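Local atomic coordinates of hypothetical protein TT1561 (Thermus thermophilus, PDB entry 1UF3), a protein that is of unknown function but binds calcium ions and belongs to the calcineurin-like metallophosphoesterases, which suggests a phosphoesterase activity. Residues R3-Y7 with G32-I36; I8-S12 with F24-A28; L64-P70 with E93-H98; Q191-M195 with R220-G225. All coordinates share one frame; numbering follows the deposited sequence.

Contact 1 of 4, residues R3-Y7 with G32-I36; sequences RTVRY and GADAI. With CA (calcium ion), chain S.
Asp34 reaches across to the chain at Arg6 and Tyr7 and divides its carboxylate between protein and metal. Asp34 OD2 accepts two backbone N-H groups: the bond from Arg6 N is 2.9 Å long, and that from Tyr7 N, 2.8 Å, is nearly straight at 176°. The two donors approach OD2 from opposite faces of the carboxylate, both on its anti side and tilted out of its plane, which pins the group against rotation. Asp34 OD1 is thereby turned to the calcium ion at 2.2 Å; a water lies between it and Thr4 O, near enough to donate to either, the bond to OD1 a weak one. With CG anti to its carbonyl carbon (chi1 -52°), Asp34 lies alongside Tyr7, and OD2 meets the edge of the tyrosine ring near CD1. The backbone answers in the other direction: Tyr7 O accepts a firm bond from Asp34 N at 2.8 Å and a weak one from Ala35 N. Beside these bonds, Val5 CG1 packs on Ala35 CB at 4.1 Å.

Gly32 O is the other ligand from this chain, 2.4 Å from the calcium ion, and three waters join it, one of which donates to Ala33 O. Met1 of the second subunit completes the shell with its N and O. One face of the Arg6 guanidinium has Tyr7 CZ over it, toward the rim, and its NH2 is claimed by Asp216 in a salt bridge and by Ala33 O of the second subunit. This is an intersubunit calcium site, built where a helix ends in a positive-phi glycine and the chain turns into the parallel strand 35-39.

Contact 2 of 4, residues I8-S12 with F24-A28; sequences ILATS and FVKLA
Leu9 and Thr11 grip the Phe24 ring from its two faces. Leu9 CD2 sits over one face, 4.2 Å from the ring centroid, and Thr11 CG2 over the other at 3.9 Å; both are CH-pi contacts displaced toward the rim. The branch point of the leucine comes in closer still, Leu9 CG lying 3.5 Å from Phe24 CE1. The ring thus enters between two side chains that leave the same side of strand 7-12, two residues apart, and meets each from the opposite direction.

Leu9 also reaches past the ring. Its CG stands anti to the backbone N (chi1 -177°), which carries CD2 to the backbone of the helical segment, 3.8 Å from Ala28 N, and on to Ala28 CB at 4.0 Å and Leu27 CB at 4.2 Å. An alanine in place of Leu9 is likely to uncover one face of the Phe24 ring and open a gap beside Leu27 and Ala28.

Further out, Tyr212 of strand 211-216 packs on Leu9, Phe24 and Leu27, while Ile36 of strand 35-39 touches both Leu9 and Phe24. Thr11 OG1 bonds to Glu211 O, which fixes the rotation of the threonine and keeps its methyl turned to the ring. The contact is part of the hydrophobic layer between the first strand of the central sheet and the helical connection to strand 35-39, a beta-alpha-beta crossover of the layered alpha/beta metallophosphoesterase fold.

Contact 3 of 4, residues L64-P70 with E93-H98; sequences LPTAYVP and EMRNVH
Parallel strand pairing joins 66-69 to 94-96, at the sheet edge that 94-96 forms within this chain. The backbone ladder alternates: Thr66 N bonds to Glu93 O at 3.0 Å, Arg95 N returns weakly to Thr66 O, Tyr68 N donates to Arg95 O at 3.1 Å, and Val97 N closes on Tyr68 O at 3.0 Å.

Tyr68 lies back over the neighbouring strand. Its CG sits between the backbone N and the carbonyl carbon (chi1 36°), which lays one ring face over the Arg95 peptide and brings CE2 to 3.4 Å from Asn96 CA. Met94, a selenomethionine, meets the ring with CE, 4.0 Å from Tyr68 CE1, while the hydroxyl bonds to Glu88 of helix 77-90. A serine instead of Tyr68 would probably bare the Arg95-Asn96 peptide and leave Glu88 without this partner.

At the far end, Asn96 OD1 accepts from His98 N at 2.8 Å, an Asx turn, and also bonds to Tyr80 of helix 77-90. Pro70 CG lies over the imidazole face of His98, whose nitrogens bond to Gly114 and Tyr131. Together with helix 77-90, the two strands make a beta-alpha-beta unit of the metallophosphoesterase fold.

Contact 4 of 4, residues Q191-M195 with R220-G225; sequences QKHEM and RKLETG
Arg220 opens the final strand of the chain at a G1 beta bulge, where it and Lys221 both face Asp216, and its side chain runs toward Met195, a selenomethionine. Strands 192-196 and 221-226 belong to different sheets and run almost antiparallel, end-to-end directions 173° apart, so this is packing of one sheet against the other at the protein surface rather than strand pairing. Arg220 CD meets Met195 SE at 4.0 Å, the side chains crossing at about a right angle, and Arg220 O lies 3.8 Å from His193 CE1.

Next in line, Leu222 makes the apolar centre. Its CD1 touches His193 CD2 at 3.6 Å, the two side chains sliding past each other in opposite directions. The imidazole is presented by a CG set between its own backbone N and carbonyl carbon (chi1 62°), and Trp200 of strand 199-203 packs on both His193 and Leu222. A water bridges the same pair: it accepts from Leu222 N at 3.0 Å and has a weak bond with His193 NE2.

Glu223 turns to the other side, forming a salt bridge with Arg2 of the second subunit. Thr224 comes back to this contact, OG1 lying against the aliphatic part of Gln191, 3.6 Å from its CB. A bend at chi2 (90°) lays the glutamine across Thr224 and brings its NE2 to the Gly225 end. This amide nitrogen bonds to Tyr212 O of strand 211-216, and at Gly225 the same Gln191 NE2 stands 3.1 Å from the carbonyl O.

How the contacts relate
All four contacts reach the six-stranded sheet. Contacts 1 and 2 adjoin, centres 11 Å apart: Ala35 O probably bonds to Leu9 N at 2.9 Å, and Ile36 CG2 packs on Phe24 CE2, so the calcium loop rests on the core of contact 2, whose Ala28 side chain is about 9 Å from a calcium ion. Strand 35-39 also carries contact 1 into contact 3, where Ile36 O probably bonds to Ala67 N at 2.9 Å. Ala28 CB on Leu64 CD1 ties contact 2 to contact 3. Contact 4 stands apart, its centre 21 Å from that of contact 3 and away from the metal sites, yet it shares the second subunit with contact 1.

Contact 1 of 4, residues R3-Y7 with G32-I36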
loop_
_atom_site.group_PDB
_atom_site.type_symbol
_atom_site.label_atom_id
_atom_site.label_comp_id
_atom_site.label_asym_id
_atom_site.label_seq_id
_atom_site.Cartn_x
_atom_site.Cartn_y
_atom_site.Cartn_z
ATOM N N ARG A 3 2.449 -10.034 -1.375
ATOM C CA ARG A 3 3.142 -10.431 -0.150
ATOM C C ARG A 3 3.054 -11.940 0.060
ATOM O O ARG A 3 2.483 -12.644 -0.776
ATOM C CB ARG A 3 2.555 -9.672 1.029
ATOM C CG ARG A 3 2.773 -8.158 0.888
ATOM C CD ARG A 3 2.116 -7.380 1.995
ATOM N NE ARG A 3 2.145 -5.943 1.730
ATOM C CZ ARG A 3 3.255 -5.209 1.680
ATOM N NH1 ARG A 3 4.437 -5.781 1.878
ATOM N NH2 ARG A 3 3.178 -3.902 1.448
ATOM N N THR A 4 3.622 -12.447 1.152
ATOM C CA THR A 4 3.623 -13.891 1.417
ATOM C C THR A 4 2.216 -14.423 1.596
ATOM O O THR A 4 1.324 -13.716 2.029
ATOM C CB THR A 4 4.389 -14.252 2.694
ATOM O OG1 THR A 4 4.175 -13.217 3.670
ATOM C CG2 THR A 4 5.851 -14.454 2.417
ATOM N N VAL A 5 2.014 -15.678 1.252
ATOM C CA VAL A 5 0.696 -16.268 1.407
ATOM C C VAL A 5 0.495 -16.787 2.835
ATOM O O VAL A 5 1.262 -17.627 3.288
ATOM C CB VAL A 5 0.526 -17.456 0.474
ATOM C CG1 VAL A 5 -0.806 -18.174 0.798
ATOM C CG2 VAL A 5 0.582 -16.986 -0.972
ATOM N N ARG A 6 -0.522 -16.281 3.527
ATOM C CA ARG A 6 -0.841 -16.746 4.869
ATOM C C ARG A 6 -2.263 -17.314 4.897
ATOM O O ARG A 6 -2.505 -18.345 5.526
ATOM C CB ARG A 6 -0.744 -15.621 5.915
ATOM C CG ARG A 6 -1.145 -16.119 7.325
ATOM C CD ARG A 6 -0.777 -15.167 8.490
ATOM N NE ARG A 6 -1.396 -15.631 9.732
ATOM C CZ ARG A 6 -1.583 -14.894 10.827
ATOM N NH1 ARG A 6 -1.185 -13.628 10.870
ATOM N NH2 ARG A 6 -2.231 -15.416 11.872
ATOM N N TYR A 7 -3.191 -16.634 4.216
ATOM C CA TYR A 7 -4.582 -17.054 4.162
ATOM C C TYR A 7 -4.973 -17.535 2.783
ATOM O O TYR A 7 -4.685 -16.880 1.779
ATOM C CB TYR A 7 -5.496 -15.907 4.585
ATOM C CG TYR A 7 -5.217 -15.461 5.985
ATOM C CD1 TYR A 7 -4.277 -14.453 6.247
ATOM C CD2 TYR A 7 -5.815 -16.117 7.067
ATOM C CE1 TYR A 7 -3.941 -14.116 7.552
ATOM C CE2 TYR A 7 -5.475 -15.796 8.375
ATOM C CZ TYR A 7 -4.532 -14.795 8.611
ATOM O OH TYR A 7 -4.169 -14.513 9.903
ATOM N N GLY A 32 -9.455 -10.801 2.668
ATOM C CA GLY A 32 -8.035 -10.505 2.696
ATOM C C GLY A 32 -7.230 -11.695 2.234
ATOM O O GLY A 32 -6.007 -11.692 2.336
ATOM N N ALA A 33 -7.909 -12.719 1.718
ATOM C CA ALA A 33 -7.219 -13.918 1.226
ATOM C C ALA A 33 -6.010 -13.551 0.378
ATOM O O ALA A 33 -6.053 -12.565 -0.377
ATOM C CB ALA A 33 -8.165 -14.747 0.401
ATOM N N ASP A 34 -4.957 -14.364 0.473
ATOM C CA ASP A 34 -3.725 -14.142 -0.285
ATOM C C ASP A 34 -3.657 -15.029 -1.493
ATOM O O ASP A 34 -2.919 -14.750 -2.450
ATOM C CB ASP A 34 -2.509 -14.390 0.591
ATOM C CG ASP A 34 -2.581 -13.616 1.866
ATOM O OD1 ASP A 34 -2.805 -12.383 1.784
ATOM O OD2 ASP A 34 -2.455 -14.243 2.942
ATOM N N ALA A 35 -4.431 -16.109 -1.446
ATOM C CA ALA A 35 -4.484 -17.040 -2.545
ATOM C C ALA A 35 -5.824 -17.797 -2.559
ATOM O O ALA A 35 -6.613 -17.694 -1.615
ATOM C CB ALA A 35 -3.349 -17.991 -2.446
ATOM N N ILE A 36 -6.067 -18.536 -3.638
ATOM C CA ILE A 36 -7.281 -19.316 -3.785
ATOM C C ILE A 36 -6.855 -20.699 -4.241
ATOM O O ILE A 36 -5.957 -20.840 -5.080
ATOM C CB ILE A 36 -8.212 -18.740 -4.882
ATOM C CG1 ILE A 36 -8.864 -17.445 -4.408
ATOM C CG2 ILE A 36 -9.223 -19.794 -5.304
ATOM C CD1 ILE A 36 -9.650 -16.683 -5.484
HETATM CA CA CA S . -3.827 -10.610 2.525
HETATM O O HOH W 1 -0.581 -12.080 -0.078
HETATM O O HOH W 2 -4.434 -10.246 0.061
HETATM O O HOH W 3 -1.705 -9.353 2.279
HETATM O O HOH W 4 -4.742 -8.440 2.218
#

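Contact 2 of 4, residues I8-S12 with F24-A28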
loop_
_atom_site.group_PDB
_atom_site.type_symbol
_atom_site.label_atom_id
_atom_site.label_comp_id
_atom_site.label_asym_id
_atom_site.label_seq_id
_atom_site.Cartn_x
_atom_site.Cartn_y
_atom_site.Cartn_z
ATOM N N ILE A 8 -5.622 -18.690 2.739
ATOM C CA ILE A 8 -6.051 -19.269 1.481
ATOM C C ILE A 8 -7.552 -19.493 1.467
ATOM O O ILE A 8 -8.100 -20.148 2.376
ATOM C CB ILE A 8 -5.378 -20.602 1.251
ATOM C CG1 ILE A 8 -3.856 -20.440 1.199
ATOM C CG2 ILE A 8 -5.882 -21.229 -0.010
ATOM C CD1 ILE A 8 -3.176 -21.782 1.311
ATOM N N LEU A 9 -8.216 -18.932 0.451
ATOM C CA LEU A 9 -9.658 -19.108 0.259
ATOM C C LEU A 9 -9.767 -20.420 -0.536
ATOM O O LEU A 9 -9.163 -20.571 -1.615
ATOM C CB LEU A 9 -10.225 -17.926 -0.536
ATOM C CG LEU A 9 -11.731 -17.879 -0.776
ATOM C CD1 LEU A 9 -12.457 -17.880 0.557
ATOM C CD2 LEU A 9 -12.074 -16.612 -1.586
ATOM N N ALA A 10 -10.507 -21.380 0.007
ATOM C CA ALA A 10 -10.623 -22.694 -0.618
ATOM C C ALA A 10 -12.035 -23.294 -0.680
ATOM O O ALA A 10 -12.899 -22.958 0.116
ATOM C CB ALA A 10 -9.695 -23.663 0.101
ATOM N N THR A 11 -12.229 -24.195 -1.633
ATOM C CA THR A 11 -13.509 -24.863 -1.838
ATOM C C THR A 11 -13.283 -25.950 -2.868
ATOM O O THR A 11 -12.205 -26.019 -3.501
ATOM C CB THR A 11 -14.585 -23.889 -2.370
ATOM O OG1 THR A 11 -15.863 -24.528 -2.319
ATOM C CG2 THR A 11 -14.302 -23.512 -3.827
ATOM N N SER A 12 -14.295 -26.798 -3.047
ATOM C CA SER A 12 -14.207 -27.895 -4.006
ATOM C C SER A 12 -15.523 -28.157 -4.734
ATOM O O SER A 12 -16.558 -27.594 -4.413
ATOM C CB SER A 12 -13.813 -29.184 -3.289
ATOM O OG SER A 12 -14.861 -29.556 -2.395
ATOM N N PHE A 24 -18.136 -16.609 -4.606
ATOM C CA PHE A 24 -16.918 -17.136 -3.988
ATOM C C PHE A 24 -15.746 -16.197 -4.291
ATOM O O PHE A 24 -15.012 -15.793 -3.394
ATOM C CB PHE A 24 -16.622 -18.537 -4.535
ATOM C CG PHE A 24 -15.316 -19.127 -4.049
ATOM C CD1 PHE A 24 -15.168 -19.544 -2.729
ATOM C CD2 PHE A 24 -14.230 -19.243 -4.913
ATOM C CE1 PHE A 24 -13.950 -20.068 -2.263
ATOM C CE2 PHE A 24 -13.001 -19.768 -4.464
ATOM C CZ PHE A 24 -12.863 -20.181 -3.131
ATOM N N VAL A 25 -15.594 -15.851 -5.563
ATOM C CA VAL A 25 -14.528 -14.953 -6.003
ATOM C C VAL A 25 -14.648 -13.582 -5.347
ATOM O O VAL A 25 -13.637 -13.000 -4.936
ATOM C CB VAL A 25 -14.538 -14.818 -7.545
ATOM C CG1 VAL A 25 -13.638 -13.680 -7.999
ATOM C CG2 VAL A 25 -14.077 -16.126 -8.157
ATOM N N LYS A 26 -15.871 -13.069 -5.228
ATOM C CA LYS A 26 -16.082 -11.770 -4.598
ATOM C C LYS A 26 -15.847 -11.755 -3.085
ATOM O O LYS A 26 -15.905 -10.703 -2.451
ATOM C CB LYS A 26 -17.486 -11.261 -4.892
ATOM C CG LYS A 26 -17.718 -11.009 -6.349
ATOM C CD LYS A 26 -18.918 -10.106 -6.551
ATOM C CE LYS A 26 -19.124 -9.797 -8.017
ATOM N NZ LYS A 26 -20.373 -9.004 -8.227
ATOM N N LEU A 27 -15.576 -12.918 -2.510
ATOM C CA LEU A 27 -15.318 -13.013 -1.081
ATOM C C LEU A 27 -13.869 -12.664 -0.770
ATOM O O LEU A 27 -13.552 -12.232 0.338
ATOM C CB LEU A 27 -15.514 -14.442 -0.581
ATOM C CG LEU A 27 -16.820 -15.202 -0.694
ATOM C CD1 LEU A 27 -16.545 -16.611 -0.226
ATOM C CD2 LEU A 27 -17.889 -14.560 0.153
ATOM N N ALA A 28 -12.995 -12.903 -1.743
ATOM C CA ALA A 28 -11.573 -12.695 -1.550
ATOM C C ALA A 28 -11.151 -11.320 -1.039
ATOM O O ALA A 28 -10.412 -11.240 -0.072
ATOM C CB ALA A 28 -10.808 -13.052 -2.848
#

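Contact 3 of 4, residues L64-P70 with E93-H98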
loop_
_atom_site.group_PDB
_atom_site.type_symbol
_atom_site.label_atom_id
_atom_site.label_comp_id
_atom_site.label_asym_id
_atom_site.label_seq_id
_atom_site.Cartn_x
_atom_site.Cartn_y
_atom_site.Cartn_z
ATOM N N LEU A 64 -5.537 -12.961 -7.943
ATOM C CA LEU A 64 -4.790 -13.528 -6.815
ATOM C C LEU A 64 -4.175 -14.862 -7.216
ATOM O O LEU A 64 -4.703 -15.566 -8.079
ATOM C CB LEU A 64 -5.714 -13.812 -5.602
ATOM C CG LEU A 64 -6.344 -12.735 -4.700
ATOM C CD1 LEU A 64 -7.337 -13.405 -3.753
ATOM C CD2 LEU A 64 -5.259 -11.974 -3.894
ATOM N N PRO A 65 -3.040 -15.231 -6.593
ATOM C CA PRO A 65 -2.453 -16.522 -6.950
ATOM C C PRO A 65 -3.599 -17.524 -6.804
ATOM O O PRO A 65 -4.358 -17.440 -5.837
ATOM C CB PRO A 65 -1.381 -16.716 -5.884
ATOM C CG PRO A 65 -0.893 -15.310 -5.678
ATOM C CD PRO A 65 -2.194 -14.509 -5.622
ATOM N N THR A 66 -3.724 -18.454 -7.747
ATOM C CA THR A 66 -4.818 -19.427 -7.714
ATOM C C THR A 66 -4.370 -20.774 -8.256
ATOM O O THR A 66 -3.721 -20.857 -9.294
ATOM C CB THR A 66 -6.024 -18.909 -8.540
ATOM O OG1 THR A 66 -6.444 -17.652 -8.007
ATOM C CG2 THR A 66 -7.210 -19.880 -8.490
ATOM N N ALA A 67 -4.704 -21.843 -7.543
ATOM C CA ALA A 67 -4.322 -23.161 -8.005
ATOM C C ALA A 67 -5.543 -24.046 -8.011
ATOM O O ALA A 67 -6.410 -23.935 -7.147
ATOM C CB ALA A 67 -3.241 -23.772 -7.091
ATOM N N TYR A 68 -5.598 -24.952 -8.971
ATOM C CA TYR A 68 -6.732 -25.851 -9.049
ATOM C C TYR A 68 -6.369 -27.162 -9.711
ATOM O O TYR A 68 -5.332 -27.268 -10.393
ATOM C CB TYR A 68 -7.918 -25.167 -9.790
ATOM C CG TYR A 68 -7.523 -24.254 -10.949
ATOM C CD1 TYR A 68 -7.496 -22.859 -10.797
ATOM C CD2 TYR A 68 -7.121 -24.786 -12.178
ATOM C CE1 TYR A 68 -7.059 -22.006 -11.861
ATOM C CE2 TYR A 68 -6.683 -23.950 -13.238
ATOM C CZ TYR A 68 -6.649 -22.572 -13.064
ATOM O OH TYR A 68 -6.124 -21.783 -14.068
ATOM N N VAL A 69 -7.180 -28.189 -9.444
ATOM C CA VAL A 69 -7.003 -29.491 -10.072
ATOM C C VAL A 69 -8.416 -29.918 -10.507
ATOM O O VAL A 69 -9.425 -29.495 -9.927
ATOM C CB VAL A 69 -6.380 -30.548 -9.132
ATOM C CG1 VAL A 69 -5.021 -30.071 -8.648
ATOM C CG2 VAL A 69 -7.303 -30.841 -7.972
ATOM N N PRO A 70 -8.503 -30.734 -11.553
ATOM C CA PRO A 70 -9.814 -31.175 -12.034
ATOM C C PRO A 70 -10.363 -32.348 -11.215
ATOM O O PRO A 70 -9.624 -32.995 -10.453
ATOM C CB PRO A 70 -9.516 -31.558 -13.473
ATOM C CG PRO A 70 -8.145 -32.207 -13.341
ATOM C CD PRO A 70 -7.406 -31.303 -12.370
ATOM N N GLU A 93 -1.072 -15.661 -12.930
ATOM C CA GLU A 93 -1.149 -15.923 -11.503
ATOM C C GLU A 93 -2.061 -17.135 -11.254
ATOM O O GLU A 93 -2.102 -17.657 -10.143
ATOM C CB GLU A 93 -1.678 -14.714 -10.731
ATOM C CG GLU A 93 -3.139 -14.341 -10.979
ATOM C CD GLU A 93 -3.350 -13.639 -12.317
ATOM O OE1 GLU A 93 -4.375 -12.957 -12.466
ATOM O OE2 GLU A 93 -2.496 -13.765 -13.213
HETATM N N MSE A 94 -2.766 -17.594 -12.294
HETATM C CA MSE A 94 -3.665 -18.752 -12.165
HETATM C C MSE A 94 -2.898 -19.947 -12.624
HETATM O O MSE A 94 -2.044 -19.842 -13.508
HETATM C CB MSE A 94 -4.911 -18.587 -13.044
HETATM C CG MSE A 94 -5.680 -17.369 -12.706
HETATM SE SE MSE A 94 -7.093 -17.017 -14.004
HETATM C CE MSE A 94 -8.274 -18.498 -13.466
ATOM N N ARG A 95 -3.210 -21.103 -12.063
ATOM C CA ARG A 95 -2.469 -22.274 -12.427
ATOM C C ARG A 95 -3.117 -23.621 -12.133
ATOM O O ARG A 95 -3.438 -23.940 -10.979
ATOM C CB ARG A 95 -1.095 -22.231 -11.723
ATOM C CG ARG A 95 -0.130 -23.355 -12.108
ATOM C CD ARG A 95 0.138 -23.409 -13.634
ATOM N NE ARG A 95 1.449 -23.960 -13.966
ATOM C CZ ARG A 95 1.680 -24.951 -14.826
ATOM N NH1 ARG A 95 0.684 -25.543 -15.465
ATOM N NH2 ARG A 95 2.928 -25.336 -15.071
ATOM N N ASN A 96 -3.285 -24.405 -13.194
ATOM C CA ASN A 96 -3.782 -25.754 -13.072
ATOM C C ASN A 96 -2.523 -26.487 -12.616
ATOM O O ASN A 96 -1.539 -26.507 -13.348
ATOM C CB ASN A 96 -4.205 -26.296 -14.441
ATOM C CG ASN A 96 -3.878 -27.735 -14.599
ATOM O OD1 ASN A 96 -4.203 -28.540 -13.732
ATOM N ND2 ASN A 96 -3.222 -28.090 -15.707
ATOM N N VAL A 97 -2.540 -27.062 -11.416
ATOM C CA VAL A 97 -1.368 -27.772 -10.912
ATOM C C VAL A 97 -1.458 -29.285 -11.076
ATOM O O VAL A 97 -0.609 -30.027 -10.581
ATOM C CB VAL A 97 -1.064 -27.387 -9.423
ATOM C CG1 VAL A 97 -0.591 -25.908 -9.352
ATOM C CG2 VAL A 97 -2.310 -27.559 -8.553
ATOM N N HIS A 98 -2.461 -29.739 -11.824
ATOM C CA HIS A 98 -2.643 -31.172 -12.078
ATOM C C HIS A 98 -1.400 -31.755 -12.781
ATOM O O HIS A 98 -1.056 -31.373 -13.896
ATOM C CB HIS A 98 -3.923 -31.389 -12.923
ATOM C CG HIS A 98 -4.200 -32.825 -13.262
ATOM N ND1 HIS A 98 -4.366 -33.805 -12.302
ATOM C CD2 HIS A 98 -4.296 -33.456 -14.459
ATOM C CE1 HIS A 98 -4.544 -34.976 -12.893
ATOM N NE2 HIS A 98 -4.505 -34.791 -14.201
HETATM O O HOH W 5 -6.677 -14.364 -10.624
#

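Contact 4 of 4, residues Q191-M195 with R220-G225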
loop_
_atom_site.group_PDB
_atom_site.type_symbol
_atom_site.label_atom_id
_atom_site.label_comp_id
_atom_site.label_asym_id
_atom_site.label_seq_id
_atom_site.Cartn_x
_atom_site.Cartn_y
_atom_site.Cartn_z
ATOM N N GLN A 191 -17.116 -28.631 5.778
ATOM C CA GLN A 191 -15.762 -28.164 6.049
ATOM C C GLN A 191 -15.242 -28.849 7.303
ATOM O O GLN A 191 -15.946 -28.936 8.304
ATOM C CB GLN A 191 -15.718 -26.642 6.254
ATOM C CG GLN A 191 -16.365 -25.817 5.149
ATOM C CD GLN A 191 -17.842 -25.568 5.412
ATOM O OE1 GLN A 191 -18.581 -26.485 5.782
ATOM N NE2 GLN A 191 -18.276 -24.337 5.226
ATOM N N LYS A 192 -14.012 -29.348 7.240
ATOM C CA LYS A 192 -13.406 -29.995 8.394
ATOM C C LYS A 192 -11.947 -30.254 8.107
ATOM O O LYS A 192 -11.499 -30.177 6.958
ATOM C CB LYS A 192 -14.101 -31.315 8.723
ATOM C CG LYS A 192 -13.592 -32.496 7.952
ATOM C CD LYS A 192 -14.534 -32.892 6.858
ATOM C CE LYS A 192 -15.850 -33.392 7.409
ATOM N NZ LYS A 192 -16.773 -33.718 6.291
ATOM N N HIS A 193 -11.201 -30.581 9.149
ATOM C CA HIS A 193 -9.788 -30.811 8.960
ATOM C C HIS A 193 -9.200 -31.649 10.069
ATOM O O HIS A 193 -9.707 -31.667 11.194
ATOM C CB HIS A 193 -9.074 -29.455 8.872
ATOM C CG HIS A 193 -9.194 -28.629 10.114
ATOM N ND1 HIS A 193 -8.191 -28.553 11.058
ATOM C CD2 HIS A 193 -10.195 -27.842 10.570
ATOM C CE1 HIS A 193 -8.567 -27.751 12.038
ATOM N NE2 HIS A 193 -9.782 -27.306 11.768
ATOM N N GLU A 194 -8.114 -32.334 9.746
ATOM C CA GLU A 194 -7.426 -33.173 10.716
ATOM C C GLU A 194 -5.953 -33.217 10.366
ATOM O O GLU A 194 -5.564 -32.814 9.278
ATOM C CB GLU A 194 -7.980 -34.599 10.651
ATOM C CG GLU A 194 -9.412 -34.735 11.111
ATOM C CD GLU A 194 -9.487 -35.032 12.595
ATOM O OE1 GLU A 194 -9.317 -34.097 13.406
ATOM O OE2 GLU A 194 -9.690 -36.217 12.942
HETATM N N MSE A 195 -5.137 -33.698 11.297
HETATM C CA MSE A 195 -3.719 -33.851 11.037
HETATM C C MSE A 195 -3.505 -35.314 10.652
HETATM O O MSE A 195 -4.156 -36.211 11.198
HETATM C CB MSE A 195 -2.885 -33.553 12.289
HETATM C CG MSE A 195 -3.018 -32.145 12.829
HETATM SE SE MSE A 195 -2.329 -30.798 11.589
HETATM C CE MSE A 195 -0.617 -31.557 11.186
ATOM N N ARG A 220 -2.966 -23.302 11.163
ATOM C CA ARG A 220 -3.608 -24.555 10.797
ATOM C C ARG A 220 -5.025 -24.521 11.354
ATOM O O ARG A 220 -5.517 -25.495 11.943
ATOM C CB ARG A 220 -2.843 -25.755 11.347
ATOM C CG ARG A 220 -1.472 -25.874 10.747
ATOM C CD ARG A 220 -0.812 -27.151 11.138
ATOM N NE ARG A 220 0.477 -27.260 10.473
ATOM C CZ ARG A 220 1.477 -26.405 10.666
ATOM N NH1 ARG A 220 1.323 -25.387 11.505
ATOM N NH2 ARG A 220 2.620 -26.562 10.016
ATOM N N LYS A 221 -5.663 -23.369 11.178
ATOM C CA LYS A 221 -7.028 -23.140 11.615
ATOM C C LYS A 221 -7.833 -22.730 10.376
ATOM O O LYS A 221 -7.278 -22.151 9.446
ATOM C CB LYS A 221 -7.091 -22.004 12.635
ATOM C CG LYS A 221 -6.630 -22.342 14.031
ATOM C CD LYS A 221 -6.869 -21.145 14.954
ATOM C CE LYS A 221 -6.428 -21.424 16.386
ATOM N NZ LYS A 221 -6.814 -20.315 17.310
ATOM N N LEU A 222 -9.130 -23.031 10.378
ATOM C CA LEU A 222 -10.014 -22.687 9.266
ATOM C C LEU A 222 -11.167 -21.836 9.760
ATOM O O LEU A 222 -11.632 -22.007 10.895
ATOM C CB LEU A 222 -10.645 -23.934 8.644
ATOM C CG LEU A 222 -9.820 -25.036 7.996
ATOM C CD1 LEU A 222 -10.757 -26.124 7.486
ATOM C CD2 LEU A 222 -9.012 -24.460 6.858
ATOM N N GLU A 223 -11.627 -20.925 8.905
ATOM C CA GLU A 223 -12.790 -20.104 9.206
ATOM C C GLU A 223 -13.796 -20.584 8.182
ATOM O O GLU A 223 -13.444 -20.806 7.026
ATOM C CB GLU A 223 -12.496 -18.624 9.028
ATOM C CG GLU A 223 -11.851 -18.030 10.265
ATOM C CD GLU A 223 -11.367 -16.619 10.059
ATOM O OE1 GLU A 223 -10.364 -16.433 9.336
ATOM O OE2 GLU A 223 -11.995 -15.699 10.620
ATOM N N THR A 224 -15.039 -20.755 8.614
ATOM C CA THR A 224 -16.094 -21.284 7.761
ATOM C C THR A 224 -17.084 -20.283 7.181
ATOM O O THR A 224 -17.372 -19.248 7.777
ATOM C CB THR A 224 -16.861 -22.389 8.541
ATOM O OG1 THR A 224 -16.334 -23.669 8.165
ATOM C CG2 THR A 224 -18.359 -22.323 8.287
ATOM N N GLY A 225 -17.607 -20.605 6.005
ATOM C CA GLY A 225 -18.572 -19.723 5.380
ATOM C C GLY A 225 -19.388 -20.434 4.318
ATOM O O GLY A 225 -19.095 -21.575 3.957
HETATM O O HOH W 6 -10.229 -24.220 12.909
#